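Putative trimethylamine methyltransferase (Rhizobium meliloti, PDB 4YYC) probably transfers methyl groups, as a member of the trimethylamine methyltransferase (MttB) family. Local coordinates at residues 68-73 with 293-298; 80-85 with 259-264; 191-196 with 218-223; 239-244 with 386-391; 303-306 with 310-313. All coordinates share one frame; numbering follows the deposited sequence. Where two conformers were deposited one is given.

Contact 1: 68-73 with 293-298; sequences VVLEEI and ILAEVL
Leu70 reaches from helix 56-73 onto Ala295 and Leu298, which lie one turn apart on helix 286-307. All the direct touching between 68-73 and 293-298 is apolar. The two branches of Leu70 divide the work: CD1 meets Leu298 CD1 at 3.8 Å, the two leucine side chains crossing at about a right angle, while CD2 settles 3.9 Å from Ala295 CB. The same CD2 also lies 3.4 Å from Ala295 O, so it packs on backbone as well as on side chain. Leu70 CG stands anti to the carbonyl carbon (chi1 -76°), a turn that directs both branches at helix 286-307. Val69 adds its CG1, 3.9 Å from Ala295 CB, and that small methyl is thus flanked by two larger side chains. Alanine suits this place because it lets the backbones draw near, with Leu70 CA and Ala295 CA 6.0 Å apart. An alanine in place of Leu70 would remove both branches, and is likely to open a gap beside Leu298 and strip Ala295 of much of its cover.

Polar groups work at the margins: Glu296 hydrogen-bonds to Ser248 OG and Met250 N, and Glu72 forms a salt bridge with Arg437 of the second subunit. The axes of the two short helical segments pass 9.5 Å apart, crossing at -71°, a steep helix-on-helix packing in which helix 56-73 covers helix 286-307, itself consistent with an outer helix of a TIM-type barrel.

Contact 2: 80-85 with 259-264; sequences DAEALD and AAKVYA
The N-terminus of helix 81-90 carries the anionic half of a salt-bridge network, and Lys261 of helix 254-265 supplies the cation. Asp80 is the N-cap: its OD1 accepts from Ala83 N at 3.0 Å, the donor standing well above the carboxylate plane. The same carboxylate also receives the lysine. Lys261 NZ lies 2.9 Å from Asp80 OD2, on the syn side and only 16° out of the plane, and makes a second, weak bond to Asp80 OD1. Glu82 completes the grip, its extended chain running alongside the lysine, antiparallel to it, until OE1 sits 2.8 Å from Lys261 NZ, which approaches from above that carboxylate plane. A bend at chi3 (-62°) in an otherwise extended lysine chain delivers NZ between the two acids.

Aspartate is short enough to cap the helix with OD1 while OD2 meets the lysine, whereas glutamate and lysine have the length to span the gap between the helices. The other oxygen of Glu82, OE2, forms a salt bridge with Arg265, and the aliphatic part of Lys261 packs on Phe303. One cation held by two acids makes this a salt-bridge network joining the N-cap of helix 81-90 to the side of helix 254-265.

Contact 3: 191-196 with 218-223; sequences KRHLDM and AEDTVA
His193 and Asp220 join helix 192-202 to helix 215-229 through one nearly straight hydrogen bond. His193 NE2 donates to Asp220 OD2 over 2.7 Å with an angle of 173° at the hydrogen. The acceptor uses its anti lone pair, the one turned away from OD1, and lies close to the imidazole plane. Ring and carboxylate are themselves only 7° apart, so the two flat groups share almost one plane although the side chains cross at about a right angle. Histidine suits the place by offering a flat N-H donor, and its CG lies between the backbone N and the carbonyl carbon (chi1 68°), which sends the ring out toward the aspartate.

The second oxygen is engaged too: Asp220 OD1 forms a salt bridge with Arg516 of helix 503-518. Both oxygens of this buried carboxylate are thus engaged, OD2 by the histidine and OD1 by the arginine, which would probably offset its charge.

Apolar packing comes from Leu194, against one side of the pair. Leu194 CG stands 3.5 Å above one face of the His193 ring, toward its rim, and Leu194 CD2 comes within 3.8 Å of Asp220 OD2. Leucine fits here because it shields the bond from the side without competing for it, and it also touches Ile513 on helix 503-518. The result is a buried His-carboxylate hydrogen bond where three helices meet.

Contact 4: 239-244 with 386-391; sequences VTLNLI and TNFVLH
Leu241 lays its CD2 methyl over the middle of the Phe388 ring. The methyl carbon is 3.8 Å from the centroid of that ring and 9° off its normal, a CH-pi contact made squarely on the face. The two side chains approach from opposite directions, spanning backbones whose nearest pairs include Leu241 CA and Phe388 CA, 9.5 Å apart. Phe388 extends with CG anti to its backbone N (chi1 175°), which carries the ring far enough to meet the leucine. The other face of the ring is covered by its own chain, for Leu390 N sits 4.3 Å above the plane of Phe388. Trp119 meets the phenylalanine as well, their planes at about 80°. An alanine at Phe388 would remove the aromatic surface, and would probably leave Leu241 facing a gap and Trp119 without its ring partner.

Two residues on, a methyl-to-methyl contact follows: Leu243 CD2 and Leu390 CD2 touch at 3.9 Å. Leu241 and Leu243 suit these places because they are branched and apolar, long enough to help bridge the separated backbones, whereas Asn242 and Ile244 pack on helix 254-265.

Leu243 lies about 4 Å from an unidentified ligand, probably from the crystallisation liquor, to which His391 NE2 hydrogen-bonds. The chemistry between strand 240-245 and segment 386-391 is apolar, so the fit rests on shape rather than on polar pairing.

Contact 5: 303-306 with 310-313; sequences FTQL and GAPV
Gln305 ties the last turns of helix 286-307 to the loop leading into strand 313-322, the return limb of a beta-alpha-beta crossover that starts from the parallel strand 269-277. Its amide is engaged at both ends. The oxygen accepts from the backbone: Gly310 N lies 2.8 Å from Gln305 OE1, with an angle of 155° at the hydrogen, though the donor is tilted from the plane of that carbonyl. Thr112 OG1 hydrogen-bonds to the same oxygen, which thereby has two partners.

The nitrogen spends both hydrogens, each close to the amide plane. One goes to Ala311 O, with Gln305 NE2 2.9 Å away on a lone pair in the carbonyl plane. The other goes to the preceding side chain, Gln305 NE2 standing 3.1 Å from Thr304 OG1 with an angle of 159°. Thr304 OG1 passes the chain on by hydrogen-bonding to Ala301 O, one turn back in the helix. These four bonds to one buried amide fix which end is oxygen and which is nitrogen, and explain the choice of glutamine, whose amide offers an acceptor and a donor together. The bent glutamine chain folds its amide back to the loop.

Gly310 has phi near 90°, where a CB would collide with the carbonyl oxygen of the residue before, which accounts for the glycine. Ala311 offers a small methyl 4.1 Å from Thr304 O. Beyond the polar network Val313 closes the packing: its CB lies 3.6 Å from Thr304 OG1, and Val313 CG2 meets Thr304 CG2 at 4.1 Å.

How the contacts relate
The parallel strands 240-245, 269-277 and 313-322, with their intervening helices, are consistent with the TIM-barrel architecture of the MttB family, and the contacts sample it from rim to core. Contact 4 lies about 4 Å from the chain's centre, near the bound ligand, whereas the other four lie about 19 to 24 Å out. Contacts 1 and 5 share helix 286-307, their centres about 17 Å apart. Contact 2, about 11 Å from contact 5 between centres, touches it through Phe303, and reaches contacts 3 and 4 through Tyr263. Along the chain, contacts 2 and 3 fall between the two halves of contact 1, while contacts 1 and 4 interleave, binding early segments to late ones.

Contact 1: 68-73 with 293-298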
# COMPACT_ATOMS: atom_id res chain seq x y z
N VAL A 68 -6.79 -33.12 -2.04
CA VAL A 68 -7.73 -33.82 -1.16
C VAL A 68 -9.18 -33.36 -1.34
O VAL A 68 -10.08 -34.15 -1.51
CB VAL A 68 -7.32 -33.66 0.31
CG1 VAL A 68 -8.42 -34.18 1.24
CG2 VAL A 68 -6.03 -34.42 0.55
N VAL A 69 -9.41 -32.06 -1.31
CA VAL A 69 -10.75 -31.51 -1.54
C VAL A 69 -11.32 -32.00 -2.88
O VAL A 69 -12.48 -32.44 -2.96
CB VAL A 69 -10.70 -29.97 -1.51
CG1 VAL A 69 -11.99 -29.35 -2.04
CG2 VAL A 69 -10.38 -29.49 -0.09
N LEU A 70 -10.50 -31.91 -3.93
CA LEU A 70 -10.96 -32.28 -5.27
C LEU A 70 -11.36 -33.75 -5.38
O LEU A 70 -12.26 -34.09 -6.15
CB LEU A 70 -9.90 -31.97 -6.33
CG LEU A 70 -9.77 -30.49 -6.70
CD1 LEU A 70 -8.58 -30.32 -7.65
CD2 LEU A 70 -11.02 -29.92 -7.34
N GLU A 71 -10.64 -34.62 -4.67
CA GLU A 71 -10.96 -36.04 -4.71
C GLU A 71 -12.13 -36.40 -3.77
O GLU A 71 -13.08 -37.04 -4.19
CB GLU A 71 -9.74 -36.90 -4.41
CG GLU A 71 -10.09 -38.37 -4.54
CD GLU A 71 -8.94 -39.32 -4.32
OE1 GLU A 71 -7.82 -38.91 -3.94
OE2 GLU A 71 -9.19 -40.52 -4.56
N GLU A 72 -12.04 -36.01 -2.51
CA GLU A 72 -13.02 -36.40 -1.49
C GLU A 72 -14.34 -35.67 -1.56
O GLU A 72 -15.38 -36.26 -1.35
CB GLU A 72 -12.46 -36.22 -0.09
CG GLU A 72 -11.28 -37.11 0.20
CD GLU A 72 -10.76 -36.95 1.63
OE1 GLU A 72 -11.39 -36.18 2.45
OE2 GLU A 72 -9.71 -37.58 1.88
N ILE A 73 -14.30 -34.39 -1.84
CA ILE A 73 -15.49 -33.53 -1.80
C ILE A 73 -16.00 -33.29 -3.21
O ILE A 73 -17.19 -33.45 -3.46
CB ILE A 73 -15.21 -32.19 -1.08
CG1 ILE A 73 -14.78 -32.49 0.36
CG2 ILE A 73 -16.45 -31.31 -1.12
CD1 ILE A 73 -14.29 -31.28 1.12
N ILE A 293 -9.93 -21.93 -3.06
CA ILE A 293 -9.62 -21.24 -4.30
C ILE A 293 -8.88 -22.12 -5.29
O ILE A 293 -9.24 -22.21 -6.47
CB ILE A 293 -8.81 -19.95 -4.03
CG1 ILE A 293 -9.73 -18.89 -3.44
CG2 ILE A 293 -8.17 -19.44 -5.31
CD1 ILE A 293 -8.94 -17.74 -2.81
N LEU A 294 -7.84 -22.79 -4.81
CA LEU A 294 -7.01 -23.59 -5.70
C LEU A 294 -7.83 -24.75 -6.27
O LEU A 294 -7.71 -25.07 -7.46
CB LEU A 294 -5.73 -24.07 -4.98
CG LEU A 294 -4.81 -24.96 -5.80
CD1 LEU A 294 -4.36 -24.25 -7.08
CD2 LEU A 294 -3.60 -25.35 -4.93
N ALA A 295 -8.68 -25.37 -5.44
CA ALA A 295 -9.55 -26.47 -5.93
C ALA A 295 -10.50 -25.98 -7.02
O ALA A 295 -10.61 -26.60 -8.08
CB ALA A 295 -10.33 -27.07 -4.76
N GLU A 296 -11.15 -24.84 -6.80
CA GLU A 296 -12.11 -24.28 -7.77
C GLU A 296 -11.39 -23.93 -9.07
O GLU A 296 -11.88 -24.25 -10.14
CB GLU A 296 -12.82 -23.06 -7.20
CG GLU A 296 -13.72 -23.40 -6.05
CD GLU A 296 -14.46 -22.22 -5.48
OE1 GLU A 296 -14.42 -21.09 -6.04
OE2 GLU A 296 -15.12 -22.40 -4.42
N VAL A 297 -10.22 -23.28 -8.98
CA VAL A 297 -9.49 -22.93 -10.18
C VAL A 297 -8.98 -24.14 -10.93
O VAL A 297 -9.09 -24.20 -12.16
CB VAL A 297 -8.36 -21.90 -9.90
CG1 VAL A 297 -7.45 -21.77 -11.13
CG2 VAL A 297 -8.93 -20.57 -9.43
N LEU A 298 -8.44 -25.12 -10.22
CA LEU A 298 -7.99 -26.32 -10.91
C LEU A 298 -9.12 -26.94 -11.75
O LEU A 298 -8.89 -27.29 -12.90
CB LEU A 298 -7.42 -27.34 -9.90
CG LEU A 298 -6.02 -27.07 -9.37
CD1 LEU A 298 -5.71 -27.93 -8.16
CD2 LEU A 298 -4.96 -27.31 -10.44

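Contact 2: 80-85 with 259-264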
# COMPACT_ATOMS: atom_id res chain seq x y z
N ASP A 80 -25.39 -28.93 -16.68
CA ASP A 80 -24.56 -29.02 -17.89
C ASP A 80 -24.11 -30.46 -18.13
O ASP A 80 -23.05 -30.91 -17.70
CB ASP A 80 -23.35 -28.08 -17.84
CG ASP A 80 -22.70 -27.91 -19.21
OD1 ASP A 80 -22.76 -28.82 -20.05
OD2 ASP A 80 -22.16 -26.82 -19.46
N ALA A 81 -24.98 -31.19 -18.83
CA ALA A 81 -24.74 -32.59 -19.07
C ALA A 81 -23.49 -32.82 -19.91
O ALA A 81 -22.78 -33.77 -19.71
CB ALA A 81 -25.93 -33.23 -19.77
N GLU A 82 -23.24 -31.94 -20.86
CA GLU A 82 -22.04 -32.04 -21.68
C GLU A 82 -20.76 -31.97 -20.80
O GLU A 82 -19.80 -32.71 -21.00
CB GLU A 82 -22.03 -30.93 -22.71
CG GLU A 82 -20.79 -30.92 -23.60
CD GLU A 82 -20.70 -29.72 -24.53
OE1 GLU A 82 -21.56 -28.81 -24.45
OE2 GLU A 82 -19.74 -29.71 -25.36
N ALA A 83 -20.77 -31.08 -19.83
CA ALA A 83 -19.61 -30.94 -18.95
C ALA A 83 -19.37 -32.22 -18.18
O ALA A 83 -18.22 -32.64 -17.99
CB ALA A 83 -19.82 -29.78 -17.98
N LEU A 84 -20.45 -32.82 -17.68
CA LEU A 84 -20.30 -34.10 -16.96
C LEU A 84 -19.74 -35.20 -17.86
O LEU A 84 -18.91 -36.02 -17.41
CB LEU A 84 -21.61 -34.54 -16.32
CG LEU A 84 -22.22 -33.62 -15.28
CD1 LEU A 84 -23.47 -34.26 -14.69
CD2 LEU A 84 -21.23 -33.24 -14.19
N ASP A 85 -20.20 -35.25 -19.10
CA ASP A 85 -19.67 -36.23 -20.03
C ASP A 85 -18.21 -35.99 -20.32
O ASP A 85 -17.45 -36.94 -20.42
CB ASP A 85 -20.44 -36.26 -21.35
CG ASP A 85 -21.80 -36.88 -21.23
OD1 ASP A 85 -22.18 -37.41 -20.15
OD2 ASP A 85 -22.53 -36.90 -22.25
N ALA A 259 -20.78 -19.91 -21.20
CA ALA A 259 -19.88 -18.91 -21.77
C ALA A 259 -18.46 -19.46 -21.94
O ALA A 259 -17.83 -19.22 -22.97
CB ALA A 259 -19.85 -17.65 -20.93
N ALA A 260 -17.98 -20.21 -20.96
CA ALA A 260 -16.65 -20.81 -21.03
C ALA A 260 -16.52 -21.71 -22.23
O ALA A 260 -15.51 -21.66 -22.95
CB ALA A 260 -16.33 -21.58 -19.75
N LYS A 261 -17.57 -22.51 -22.50
CA LYS A 261 -17.52 -23.42 -23.65
C LYS A 261 -17.41 -22.63 -24.99
O LYS A 261 -16.62 -23.01 -25.89
CB LYS A 261 -18.72 -24.38 -23.67
CG LYS A 261 -18.68 -25.35 -22.52
CD LYS A 261 -19.75 -26.43 -22.51
CE LYS A 261 -21.14 -25.91 -22.40
NZ LYS A 261 -22.09 -27.07 -22.36
N VAL A 262 -18.16 -21.53 -25.11
CA VAL A 262 -18.07 -20.75 -26.33
C VAL A 262 -16.68 -20.17 -26.52
O VAL A 262 -16.05 -20.33 -27.55
CB VAL A 262 -19.11 -19.60 -26.35
CG1 VAL A 262 -18.90 -18.65 -27.53
CG2 VAL A 262 -20.53 -20.15 -26.29
N TYR A 263 -16.20 -19.44 -25.51
CA TYR A 263 -14.92 -18.80 -25.64
C TYR A 263 -13.76 -19.75 -25.81
O TYR A 263 -12.91 -19.53 -26.71
CB TYR A 263 -14.70 -17.85 -24.46
CG TYR A 263 -15.62 -16.63 -24.56
CD1 TYR A 263 -15.60 -15.83 -25.69
CD2 TYR A 263 -16.50 -16.28 -23.54
CE1 TYR A 263 -16.39 -14.70 -25.80
CE2 TYR A 263 -17.31 -15.16 -23.67
CZ TYR A 263 -17.23 -14.39 -24.79
OH TYR A 263 -18.03 -13.28 -24.88
N ALA A 264 -13.74 -20.86 -25.05
CA ALA A 264 -12.67 -21.84 -25.23
C ALA A 264 -12.69 -22.47 -26.62
O ALA A 264 -11.64 -22.77 -27.15
CB ALA A 264 -12.71 -22.89 -24.14

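Contact 3: 191-196 with 218-223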
# COMPACT_ATOMS: atom_id res chain seq x y z
N LYS A 191 -30.54 -7.37 -25.15
CA LYS A 191 -29.86 -6.69 -26.25
C LYS A 191 -28.63 -5.89 -25.87
O LYS A 191 -27.81 -5.59 -26.75
CB LYS A 191 -30.84 -5.74 -26.94
CG LYS A 191 -31.93 -6.48 -27.72
CD LYS A 191 -33.02 -5.55 -28.14
CE LYS A 191 -34.18 -6.37 -28.65
NZ LYS A 191 -35.18 -5.52 -29.34
N ARG A 192 -28.54 -5.52 -24.61
CA ARG A 192 -27.52 -4.56 -24.18
C ARG A 192 -26.10 -5.01 -24.43
O ARG A 192 -25.22 -4.20 -24.63
CB ARG A 192 -27.74 -4.12 -22.72
CG ARG A 192 -27.58 -5.23 -21.70
CD ARG A 192 -27.85 -4.85 -20.27
NE ARG A 192 -29.18 -4.33 -20.06
CZ ARG A 192 -29.77 -4.22 -18.85
NH1 ARG A 192 -29.13 -4.64 -17.76
NH2 ARG A 192 -30.99 -3.71 -18.76
N HIS A 193 -25.84 -6.32 -24.38
CA HIS A 193 -24.52 -6.84 -24.67
C HIS A 193 -23.96 -6.38 -26.02
O HIS A 193 -22.74 -6.16 -26.18
CB HIS A 193 -24.48 -8.37 -24.63
CG HIS A 193 -25.25 -9.04 -25.73
ND1 HIS A 193 -26.63 -9.08 -25.78
CD2 HIS A 193 -24.83 -9.71 -26.83
CE1 HIS A 193 -27.02 -9.77 -26.83
NE2 HIS A 193 -25.94 -10.17 -27.48
N LEU A 194 -24.85 -6.21 -26.99
CA LEU A 194 -24.42 -5.81 -28.32
C LEU A 194 -23.87 -4.38 -28.30
O LEU A 194 -22.82 -4.10 -28.87
CB LEU A 194 -25.63 -5.86 -29.28
CG LEU A 194 -26.18 -7.27 -29.47
CD1 LEU A 194 -27.59 -7.19 -30.00
CD2 LEU A 194 -25.28 -8.14 -30.32
N ASP A 195 -24.59 -3.51 -27.63
CA ASP A 195 -24.14 -2.11 -27.45
C ASP A 195 -22.90 -1.96 -26.59
O ASP A 195 -22.09 -1.05 -26.83
CB ASP A 195 -25.30 -1.27 -26.90
CG ASP A 195 -26.44 -1.21 -27.86
OD1 ASP A 195 -26.33 -0.53 -28.93
OD2 ASP A 195 -27.44 -1.90 -27.63
N MSE A 196 -22.79 -2.84 -25.60
CA MSE A 196 -21.64 -2.83 -24.67
C MSE A 196 -20.41 -3.20 -25.50
O MSE A 196 -19.42 -2.47 -25.47
CB MSE A 196 -21.92 -3.76 -23.52
CG MSE A 196 -22.98 -3.17 -22.59
SE MSE A 196 -23.85 -4.61 -21.52
CE MSE A 196 -22.45 -4.70 -20.25
N ALA A 218 -22.18 -14.64 -25.69
CA ALA A 218 -20.80 -14.96 -25.98
C ALA A 218 -20.64 -15.25 -27.46
O ALA A 218 -19.66 -14.82 -28.08
CB ALA A 218 -20.33 -16.12 -25.10
N GLU A 219 -21.59 -15.98 -28.07
CA GLU A 219 -21.52 -16.22 -29.51
C GLU A 219 -21.58 -14.91 -30.28
O GLU A 219 -20.81 -14.69 -31.24
CB GLU A 219 -22.64 -17.19 -29.94
CG GLU A 219 -22.37 -18.60 -29.43
CD GLU A 219 -23.55 -19.53 -29.61
OE1 GLU A 219 -24.66 -19.06 -29.91
OE2 GLU A 219 -23.34 -20.76 -29.47
N ASP A 220 -22.46 -14.01 -29.85
CA ASP A 220 -22.53 -12.69 -30.49
C ASP A 220 -21.20 -11.92 -30.37
O ASP A 220 -20.79 -11.24 -31.32
CB ASP A 220 -23.65 -11.83 -29.92
CG ASP A 220 -25.05 -12.30 -30.30
OD1 ASP A 220 -25.25 -13.07 -31.27
OD2 ASP A 220 -26.03 -11.85 -29.65
N THR A 221 -20.55 -12.00 -29.21
CA THR A 221 -19.28 -11.33 -29.02
C THR A 221 -18.25 -11.86 -30.01
O THR A 221 -17.54 -11.09 -30.65
CB THR A 221 -18.75 -11.52 -27.59
OG1 THR A 221 -19.70 -10.98 -26.64
CG2 THR A 221 -17.39 -10.86 -27.37
N VAL A 222 -18.19 -13.18 -30.15
CA VAL A 222 -17.26 -13.80 -31.11
C VAL A 222 -17.59 -13.33 -32.52
O VAL A 222 -16.69 -13.03 -33.30
CB VAL A 222 -17.24 -15.34 -30.96
CG1 VAL A 222 -16.43 -16.00 -32.09
CG2 VAL A 222 -16.69 -15.74 -29.61
N ALA A 223 -18.85 -13.27 -32.88
CA ALA A 223 -19.23 -12.85 -34.22
C ALA A 223 -18.81 -11.39 -34.50
O ALA A 223 -18.31 -11.09 -35.60
CB ALA A 223 -20.75 -13.05 -34.43

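Contact 4: 239-244 with 386-391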
# COMPACT_ATOMS: atom_id res chain seq x y z
N VAL A 239 -8.60 -12.20 -28.52
CA VAL A 239 -8.96 -10.78 -28.61
C VAL A 239 -9.87 -10.36 -27.48
O VAL A 239 -10.18 -9.18 -27.35
CB VAL A 239 -9.59 -10.39 -29.96
CG1 VAL A 239 -8.63 -10.67 -31.12
CG2 VAL A 239 -10.91 -11.10 -30.20
N THR A 240 -10.30 -11.31 -26.65
CA THR A 240 -11.12 -11.05 -25.47
C THR A 240 -10.60 -11.87 -24.29
O THR A 240 -10.11 -13.01 -24.46
CB THR A 240 -12.61 -11.41 -25.69
OG1 THR A 240 -12.69 -12.75 -26.18
CG2 THR A 240 -13.23 -10.49 -26.66
N LEU A 241 -10.69 -11.26 -23.11
CA LEU A 241 -10.71 -11.98 -21.83
C LEU A 241 -12.13 -11.94 -21.31
O LEU A 241 -12.82 -10.93 -21.45
CB LEU A 241 -9.77 -11.33 -20.78
CG LEU A 241 -8.39 -11.97 -20.73
CD1 LEU A 241 -7.64 -11.86 -22.05
CD2 LEU A 241 -7.54 -11.34 -19.64
N ASN A 242 -12.57 -13.03 -20.69
CA ASN A 242 -13.97 -13.23 -20.37
C ASN A 242 -14.12 -13.75 -18.98
O ASN A 242 -13.46 -14.72 -18.62
CB ASN A 242 -14.60 -14.14 -21.42
CG ASN A 242 -14.41 -13.58 -22.80
OD1 ASN A 242 -15.04 -12.58 -23.12
ND2 ASN A 242 -13.47 -14.13 -23.57
N LEU A 243 -14.91 -13.09 -18.15
CA LEU A 243 -14.98 -13.43 -16.74
C LEU A 243 -15.86 -14.64 -16.49
O LEU A 243 -17.05 -14.58 -16.72
CB LEU A 243 -15.47 -12.23 -15.95
CG LEU A 243 -15.51 -12.38 -14.44
CD1 LEU A 243 -14.15 -12.64 -13.86
CD2 LEU A 243 -16.04 -11.05 -13.88
N ILE A 244 -15.26 -15.72 -16.00
CA ILE A 244 -15.95 -16.98 -15.73
C ILE A 244 -15.91 -17.21 -14.22
O ILE A 244 -14.91 -17.75 -13.68
CB ILE A 244 -15.32 -18.17 -16.51
CG1 ILE A 244 -15.25 -17.86 -18.03
CG2 ILE A 244 -16.08 -19.47 -16.18
CD1 ILE A 244 -16.60 -17.66 -18.70
N THR A 386 0.55 -9.44 -10.15
CA THR A 386 -0.73 -9.79 -10.77
C THR A 386 -0.64 -9.50 -12.27
O THR A 386 -0.25 -8.41 -12.69
CB THR A 386 -1.89 -9.02 -10.09
OG1 THR A 386 -1.86 -9.27 -8.70
CG2 THR A 386 -3.24 -9.44 -10.63
N ASN A 387 -1.11 -10.43 -13.11
CA ASN A 387 -1.04 -10.26 -14.55
C ASN A 387 -2.22 -9.49 -15.12
O ASN A 387 -2.05 -8.69 -16.03
CB ASN A 387 -0.97 -11.63 -15.25
CG ASN A 387 0.30 -12.39 -14.91
OD1 ASN A 387 0.22 -13.50 -14.40
ND2 ASN A 387 1.44 -11.81 -15.19
N PHE A 388 -3.42 -9.70 -14.60
CA PHE A 388 -4.61 -9.05 -15.11
C PHE A 388 -5.38 -8.51 -13.93
O PHE A 388 -5.70 -9.26 -13.01
CB PHE A 388 -5.46 -10.02 -15.93
CG PHE A 388 -6.74 -9.43 -16.38
CD1 PHE A 388 -6.74 -8.27 -17.14
CD2 PHE A 388 -7.97 -10.01 -16.04
CE1 PHE A 388 -7.92 -7.71 -17.56
CE2 PHE A 388 -9.17 -9.42 -16.43
CZ PHE A 388 -9.14 -8.27 -17.19
N VAL A 389 -5.60 -7.21 -13.94
CA VAL A 389 -6.25 -6.55 -12.84
C VAL A 389 -7.59 -6.00 -13.30
O VAL A 389 -7.71 -4.87 -13.83
CB VAL A 389 -5.36 -5.41 -12.29
CG1 VAL A 389 -5.97 -4.85 -11.01
CG2 VAL A 389 -3.93 -5.86 -12.04
N LEU A 390 -8.63 -6.78 -13.02
CA LEU A 390 -9.98 -6.27 -13.12
C LEU A 390 -10.22 -5.31 -11.98
O LEU A 390 -9.62 -5.43 -10.90
CB LEU A 390 -10.95 -7.45 -13.05
CG LEU A 390 -12.38 -7.16 -13.56
CD1 LEU A 390 -12.36 -6.68 -14.99
CD2 LEU A 390 -13.18 -8.46 -13.37
N HIS A 391 -11.07 -4.30 -12.19
CA HIS A 391 -11.43 -3.35 -11.14
C HIS A 391 -10.25 -2.47 -10.72
O HIS A 391 -10.14 -2.05 -9.56
CB HIS A 391 -12.03 -3.95 -9.89
CG HIS A 391 -13.00 -5.08 -10.11
ND1 HIS A 391 -14.21 -4.93 -10.74
CD2 HIS A 391 -12.95 -6.35 -9.70
CE1 HIS A 391 -14.85 -6.07 -10.74
NE2 HIS A 391 -14.12 -6.96 -10.11

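Contact 5: 303-306 with 310-313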
# COMPACT_ATOMS: atom_id res chain seq x y z
N PHE A 303 -11.24 -27.59 -17.05
CA PHE A 303 -12.40 -27.71 -17.91
C PHE A 303 -12.20 -27.03 -19.26
O PHE A 303 -12.58 -27.58 -20.33
CB PHE A 303 -13.64 -27.16 -17.22
CG PHE A 303 -14.90 -27.33 -18.05
CD1 PHE A 303 -15.41 -28.59 -18.31
CD2 PHE A 303 -15.49 -26.24 -18.62
CE1 PHE A 303 -16.56 -28.73 -19.11
CE2 PHE A 303 -16.65 -26.35 -19.40
CZ PHE A 303 -17.17 -27.59 -19.64
N THR A 304 -11.58 -25.87 -19.28
CA THR A 304 -11.36 -25.17 -20.56
C THR A 304 -10.53 -26.02 -21.55
O THR A 304 -10.76 -25.99 -22.75
CB THR A 304 -10.71 -23.78 -20.39
OG1 THR A 304 -9.36 -23.95 -19.94
CG2 THR A 304 -11.56 -22.87 -19.47
N GLN A 305 -9.61 -26.83 -21.00
CA GLN A 305 -8.73 -27.65 -21.83
C GLN A 305 -9.46 -28.87 -22.35
O GLN A 305 -9.07 -29.42 -23.37
CB GLN A 305 -7.45 -28.05 -21.07
CG GLN A 305 -6.65 -26.89 -20.48
CD GLN A 305 -6.25 -25.91 -21.53
OE1 GLN A 305 -5.39 -26.24 -22.40
NE2 GLN A 305 -6.85 -24.71 -21.51
N LEU A 306 -10.52 -29.28 -21.64
CA LEU A 306 -11.39 -30.35 -22.15
C LEU A 306 -12.20 -29.91 -23.35
O LEU A 306 -12.59 -30.76 -24.19
CB LEU A 306 -12.29 -30.92 -21.05
CG LEU A 306 -11.59 -31.58 -19.86
CD1 LEU A 306 -12.64 -32.01 -18.87
CD2 LEU A 306 -10.74 -32.74 -20.28
N GLY A 310 -5.09 -25.99 -25.18
CA GLY A 310 -4.45 -24.75 -25.51
C GLY A 310 -5.31 -23.53 -25.38
O GLY A 310 -4.80 -22.41 -25.51
N ALA A 311 -6.59 -23.68 -25.06
CA ALA A 311 -7.42 -22.48 -24.88
C ALA A 311 -6.81 -21.62 -23.77
O ALA A 311 -6.41 -22.16 -22.75
CB ALA A 311 -8.83 -22.84 -24.50
N PRO A 312 -6.74 -20.29 -23.98
CA PRO A 312 -6.11 -19.48 -22.93
C PRO A 312 -6.98 -19.34 -21.68
O PRO A 312 -8.21 -19.16 -21.74
CB PRO A 312 -5.84 -18.12 -23.59
CG PRO A 312 -6.67 -18.10 -24.78
CD PRO A 312 -7.03 -19.49 -25.18
N VAL A 313 -6.35 -19.49 -20.51
CA VAL A 313 -7.12 -19.49 -19.28
C VAL A 313 -6.28 -18.88 -18.13
O VAL A 313 -5.09 -19.15 -18.02
CB VAL A 313 -7.64 -20.92 -18.91
CG1 VAL A 313 -6.55 -21.93 -18.74
CG2 VAL A 313 -8.52 -20.88 -17.65